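Protein FmtA (Staphylococcus aureus, PDB 5ZH8) hydrolyses the ester bonds that hold D-alanine on wall and lipoteichoic acids, and affects methicillin resistance and autolysis of the cell. Local coordinates at residues G126-F131 against N340-G345; V350-Y355 against G369-R374. One frame throughout, in Å; residues are numbered along the deposited sequence.

Contact 1: residues G126-F131 against N340-G345; sequences GSAQKF and NRLNGG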
loop_
_atom_site.group_PDB
_atom_site.type_symbol
_atom_site.label_atom_id
_atom_site.label_comp_id
_atom_site.label_asym_id
_atom_site.label_seq_id
_atom_site.Cartn_x
_atom_site.Cartn_y
_atom_site.Cartn_z
ATOM N N GLY A 126 14.377 1.912 1.756
ATOM C CA GLY A 126 13.572 3.103 2.005
ATOM C C GLY A 126 13.888 3.761 3.341
ATOM O O GLY A 126 15.055 3.954 3.701
ATOM N N SER A 127 12.838 4.059 4.100
ATOM C CA SER A 127 12.959 4.807 5.349
ATOM C C SER A 127 13.893 4.184 6.390
ATOM O O SER A 127 14.275 4.851 7.356
ATOM C CB SER A 127 11.588 4.998 5.970
ATOM O OG SER A 127 11.646 5.985 6.968
ATOM N N ALA A 128 14.263 2.918 6.209
ATOM C CA ALA A 128 15.248 2.292 7.082
ATOM C C ALA A 128 16.652 2.885 6.910
ATOM O O ALA A 128 17.500 2.692 7.781
ATOM C CB ALA A 128 15.274 0.786 6.878
ATOM N N GLN A 129 16.903 3.602 5.811
ATOM C CA GLN A 129 18.173 4.333 5.662
ATOM C C GLN A 129 18.327 5.442 6.701
ATOM O O GLN A 129 19.443 5.838 7.018
ATOM C CB GLN A 129 18.348 4.931 4.260
ATOM C CG GLN A 129 19.784 5.375 3.991
ATOM C CD GLN A 129 19.972 6.053 2.654
ATOM O OE1 GLN A 129 19.026 6.584 2.076
ATOM N NE2 GLN A 129 21.207 6.055 2.159
ATOM N N LYS A 130 17.218 5.941 7.232
ATOM C CA LYS A 130 17.277 6.914 8.326
ATOM C C LYS A 130 18.140 6.432 9.511
ATOM O O LYS A 130 18.728 7.249 10.218
ATOM C CB LYS A 130 15.870 7.255 8.814
ATOM C CG LYS A 130 15.039 8.024 7.802
ATOM C CD LYS A 130 13.729 8.486 8.406
ATOM C CE LYS A 130 12.926 9.308 7.414
ATOM N NZ LYS A 130 12.565 8.538 6.196
ATOM N N PHE A 131 18.205 5.116 9.715
ATOM C CA PHE A 131 19.068 4.517 10.735
ATOM C C PHE A 131 20.544 4.768 10.429
ATOM O O PHE A 131 21.315 5.111 11.314
ATOM C CB PHE A 131 18.777 3.009 10.848
ATOM C CG PHE A 131 19.642 2.279 11.848
ATOM C CD1 PHE A 131 19.823 2.768 13.136
ATOM C CD2 PHE A 131 20.254 1.076 11.504
ATOM C CE1 PHE A 131 20.611 2.088 14.051
ATOM C CE2 PHE A 131 21.045 0.390 12.410
ATOM C CZ PHE A 131 21.225 0.901 13.687
ATOM N N ASN A 340 13.075 -4.207 19.065
ATOM C CA ASN A 340 13.492 -3.031 18.299
ATOM C C ASN A 340 13.067 -3.245 16.852
ATOM O O ASN A 340 13.137 -4.361 16.335
ATOM C CB ASN A 340 15.010 -2.812 18.370
ATOM C CG ASN A 340 15.461 -2.207 19.691
ATOM O OD1 ASN A 340 14.715 -2.188 20.673
ATOM N ND2 ASN A 340 16.696 -1.716 19.721
ATOM N N ARG A 341 12.648 -2.168 16.198
ATOM C CA ARG A 341 12.054 -2.260 14.880
ATOM C C ARG A 341 12.646 -1.249 13.899
ATOM O O ARG A 341 12.847 -0.084 14.244
ATOM C CB ARG A 341 10.544 -2.052 15.002
ATOM C CG ARG A 341 9.810 -1.838 13.691
ATOM C CD ARG A 341 8.320 -1.689 13.945
ATOM N NE ARG A 341 7.543 -1.672 12.704
ATOM C CZ ARG A 341 7.331 -0.589 11.956
ATOM N NH1 ARG A 341 7.846 0.586 12.304
ATOM N NH2 ARG A 341 6.608 -0.678 10.855
ATOM N N LEU A 342 12.929 -1.719 12.686
ATOM C CA LEU A 342 13.172 -0.845 11.537
ATOM C C LEU A 342 12.175 -1.196 10.437
ATOM O O LEU A 342 11.735 -2.341 10.328
ATOM C CB LEU A 342 14.594 -0.994 10.986
ATOM C CG LEU A 342 15.729 -0.413 11.822
ATOM C CD1 LEU A 342 16.138 -1.374 12.916
ATOM C CD2 LEU A 342 16.936 -0.090 10.959
ATOM N N ASN A 343 11.824 -0.200 9.632
ATOM C CA ASN A 343 10.908 -0.405 8.531
ATOM C C ASN A 343 11.009 0.723 7.502
ATOM O O ASN A 343 11.108 1.893 7.861
ATOM C CB ASN A 343 9.470 -0.520 9.045
ATOM C CG ASN A 343 8.476 -0.730 7.925
ATOM O OD1 ASN A 343 8.233 -1.853 7.488
ATOM N ND2 ASN A 343 7.883 0.355 7.468
ATOM N N GLY A 344 10.974 0.352 6.224
ATOM C CA GLY A 344 10.910 1.312 5.127
ATOM C C GLY A 344 10.023 0.792 4.014
ATOM O O GLY A 344 10.147 -0.358 3.601
ATOM N N GLY A 345 9.118 1.637 3.534
ATOM C CA GLY A 345 8.241 1.296 2.409
ATOM C C GLY A 345 8.496 2.261 1.267
ATOM O O GLY A 345 8.261 3.465 1.407
#
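Backbone atoms approach closely where the turn at the start of helix 129-142 meets the strand 340-345. G344 has no side chain, and its CA can therefore come within 3.5 Å of S127 N. Alongside it, N343 O lies 3.7 Å from S127 CB, a van der Waals approach; no hydrogen bond crosses between the two segments.

Apolar contact is made further along, by A128 and F131. F131 is turned with CG anti to its backbone N (chi1 178°), and L342 crosses it obliquely, its CD2 branch resting 3.6 Å from F131 CD2 and close to F131 CB. A128 CB, directed at the strand, lies loosely 4.5 Å from L342 CD2. L298 and I302 of helix 292-303 extend this apolar surface around F131, and M295 does so beside L342.

The polar groups mostly turn to other partners. S127 holds OG anti to the backbone N (chi1 -165°), and the extended K130 chain bends at its last torsion (chi4 61°) to donate from NZ to S127 OG at 2.8 Å. Y211 OH also bonds S127 OG, while D213 forms a salt bridge with K130 that would favour a charged amine. The N343 side chain starts out away from 126-131, and its OD1 bonds T352 OG1 on the neighbouring strand.

S127-A-Q-K130 is the SxxK motif of the serine beta-lactamase and penicillin-binding protein fold, in which the serine is probably the nucleophile; N343-G344-G345 lies beside this serine on the strand that in relatives carries the third motif, often KTG, and probably corresponds to it.

Contact 2: residues V350-Y355 against G369-R374; sequences VFTVYY and GNNEVR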
loop_
_atom_site.group_PDB
_atom_site.type_symbol
_atom_site.label_atom_id
_atom_site.label_comp_id
_atom_site.label_asym_id
_atom_site.label_seq_id
_atom_site.Cartn_x
_atom_site.Cartn_y
_atom_site.Cartn_z
ATOM N N VAL A 350 9.179 -3.373 0.631
ATOM C CA VAL A 350 9.006 -3.202 2.068
ATOM C C VAL A 350 10.168 -3.898 2.762
ATOM O O VAL A 350 10.404 -5.089 2.540
ATOM C CB VAL A 350 7.689 -3.804 2.591
ATOM C CG1 VAL A 350 7.350 -3.200 3.942
ATOM C CG2 VAL A 350 6.546 -3.566 1.617
ATOM N N PHE A 351 10.883 -3.150 3.599
ATOM C CA PHE A 351 12.079 -3.651 4.254
ATOM C C PHE A 351 11.918 -3.483 5.764
ATOM O O PHE A 351 11.906 -2.365 6.277
ATOM C CB PHE A 351 13.297 -2.884 3.742
ATOM C CG PHE A 351 14.595 -3.585 3.980
ATOM C CD1 PHE A 351 15.258 -3.444 5.185
ATOM C CD2 PHE A 351 15.151 -4.389 2.996
ATOM C CE1 PHE A 351 16.454 -4.094 5.407
ATOM C CE2 PHE A 351 16.349 -5.043 3.211
ATOM C CZ PHE A 351 17.000 -4.899 4.422
ATOM N N THR A 352 11.786 -4.600 6.467
ATOM C CA THR A 352 11.385 -4.575 7.863
ATOM C C THR A 352 12.327 -5.426 8.705
ATOM O O THR A 352 12.813 -6.461 8.255
ATOM C CB THR A 352 9.926 -5.056 8.024
ATOM O OG1 THR A 352 9.076 -4.355 7.099
ATOM C CG2 THR A 352 9.425 -4.812 9.435
ATOM N N VAL A 353 12.593 -4.962 9.923
ATOM C CA VAL A 353 13.533 -5.609 10.831
ATOM C C VAL A 353 12.910 -5.619 12.211
ATOM O O VAL A 353 12.534 -4.574 12.729
ATOM C CB VAL A 353 14.879 -4.850 10.937
ATOM C CG1 VAL A 353 15.880 -5.654 11.754
ATOM C CG2 VAL A 353 15.454 -4.533 9.563
ATOM N N TYR A 354 12.788 -6.803 12.792
ATOM C CA TYR A 354 12.426 -6.956 14.197
ATOM C C TYR A 354 13.620 -7.605 14.858
ATOM O O TYR A 354 14.159 -8.574 14.318
ATOM C CB TYR A 354 11.233 -7.891 14.352
ATOM C CG TYR A 354 9.862 -7.259 14.278
ATOM C CD1 TYR A 354 9.625 -6.080 13.582
ATOM C CD2 TYR A 354 8.783 -7.893 14.882
ATOM C CE1 TYR A 354 8.354 -5.543 13.524
ATOM C CE2 TYR A 354 7.517 -7.371 14.821
ATOM C CZ TYR A 354 7.302 -6.202 14.147
ATOM O OH TYR A 354 6.020 -5.715 14.119
ATOM N N TYR A 355 14.050 -7.083 16.006
ATOM C CA TYR A 355 15.144 -7.727 16.716
ATOM C C TYR A 355 15.167 -7.496 18.206
ATOM O O TYR A 355 14.501 -6.598 18.728
ATOM C CB TYR A 355 16.497 -7.343 16.104
ATOM C CG TYR A 355 17.005 -5.955 16.409
ATOM C CD1 TYR A 355 17.758 -5.705 17.549
ATOM C CD2 TYR A 355 16.775 -4.902 15.534
ATOM C CE1 TYR A 355 18.243 -4.442 17.817
ATOM C CE2 TYR A 355 17.264 -3.631 15.799
ATOM C CZ TYR A 355 17.996 -3.410 16.940
ATOM O OH TYR A 355 18.480 -2.156 17.217
ATOM N N GLY A 369 2.918 -5.391 -0.202
ATOM C CA GLY A 369 1.919 -6.101 0.575
ATOM C C GLY A 369 2.191 -5.923 2.046
ATOM O O GLY A 369 3.006 -5.102 2.432
ATOM N N ASN A 370 1.507 -6.706 2.867
ATOM C CA ASN A 370 1.610 -6.577 4.312
ATOM C C ASN A 370 2.813 -7.358 4.841
ATOM O O ASN A 370 2.742 -8.572 5.069
ATOM C CB ASN A 370 0.318 -7.065 4.960
ATOM C CG ASN A 370 0.206 -6.667 6.410
ATOM O OD1 ASN A 370 1.201 -6.362 7.064
ATOM N ND2 ASN A 370 -1.019 -6.673 6.924
ATOM N N ASN A 371 3.924 -6.657 5.043
ATOM C CA ASN A 371 5.130 -7.298 5.551
ATOM C C ASN A 371 5.081 -7.458 7.082
ATOM O O ASN A 371 5.720 -8.348 7.635
ATOM C CB ASN A 371 6.371 -6.498 5.124
ATOM C CG ASN A 371 7.629 -7.345 5.076
ATOM O OD1 ASN A 371 7.608 -8.484 4.592
ATOM N ND2 ASN A 371 8.735 -6.791 5.569
ATOM N N GLU A 372 4.318 -6.597 7.754
ATOM C CA GLU A 372 4.327 -6.527 9.225
ATOM C C GLU A 372 3.688 -7.760 9.846
ATOM O O GLU A 372 4.179 -8.286 10.836
ATOM C CB GLU A 372 3.590 -5.288 9.719
ATOM C CG GLU A 372 3.956 -4.899 11.142
ATOM C CD GLU A 372 5.207 -4.032 11.233
ATOM O OE1 GLU A 372 5.545 -3.374 10.238
ATOM O OE2 GLU A 372 5.843 -3.983 12.309
ATOM N N VAL A 373 2.587 -8.208 9.256
ATOM C CA VAL A 373 1.924 -9.415 9.708
ATOM C C VAL A 373 2.890 -10.588 9.600
ATOM O O VAL A 373 2.906 -11.459 10.469
ATOM C CB VAL A 373 0.635 -9.699 8.902
ATOM C CG1 VAL A 373 0.120 -11.103 9.175
ATOM C CG2 VAL A 373 -0.449 -8.685 9.244
ATOM N N ARG A 374 3.705 -10.597 8.548
ATOM C CA ARG A 374 4.632 -11.706 8.322
ATOM C C ARG A 374 5.726 -11.728 9.378
ATOM O O ARG A 374 5.955 -12.747 10.019
ATOM C CB ARG A 374 5.272 -11.632 6.929
ATOM C CG ARG A 374 4.301 -11.670 5.757
ATOM C CD ARG A 374 5.056 -11.430 4.456
ATOM N NE ARG A 374 4.251 -11.661 3.255
ATOM C CZ ARG A 374 3.917 -12.860 2.789
ATOM N NH1 ARG A 374 4.281 -13.960 3.434
ATOM N NH2 ARG A 374 3.199 -12.959 1.682
#
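The N-terminus of the C-terminal helix 371-382 is capped and joined to strand 349-355 here, on one face of the antiparallel sheet. N370 is the N-cap: its OD1 accepts V373 N at 3.2 Å almost straight (170°), the donor lying above the carbonyl plane, and takes a weak bond from E372 N.

Three residues of the strand point at the helix. V350 slides past N371, with CG1 3.6 Å from N371 CB. T352 and N371 meet tip to tip: N371 ND2 donates to T352 OG1 over 2.9 Å, the acceptor nearly in the amide plane, and also bonds L363 O on the adjoining strand. The T352 hydroxyl probably directs its own proton to N343 OD1. E372, bent at chi2 (85°), brings OE2 to the edge of the Y354 ring, in its plane, the two side chains crossing at about a right angle. Y354 OH donates to the anti lone pair of E372 OE2 at 2.5 Å, ring and carboxylate planes being 56° apart.

E372 OE2 is also paired with R341 in a salt bridge. With a phenol, a guanidinium and a helix's first turn close by, this buried carboxylate is probably kept ionised, and its position fixed.

The centres of the two contacts lie 10 Å apart, and contact 1 closes along the chain before contact 2 opens. They share one eight-stranded antiparallel sheet, in which 340-346 and 349-355 are neighbours, L342 O bonding V353 N at 2.8 Å. The helices lie against opposite faces of it: L342 faces 126-131, whereas T352 and Y354 face 371-374. A polar chain runs from N371 through T352 to N343 on the latter face; N343 approaches S127 only with its backbone. The strand beside the probable active-site serine is thus backed by the C-terminal helix. R341 and N343 pack on S268 and N267 of the second subunit, N370 and V373 on its Y266.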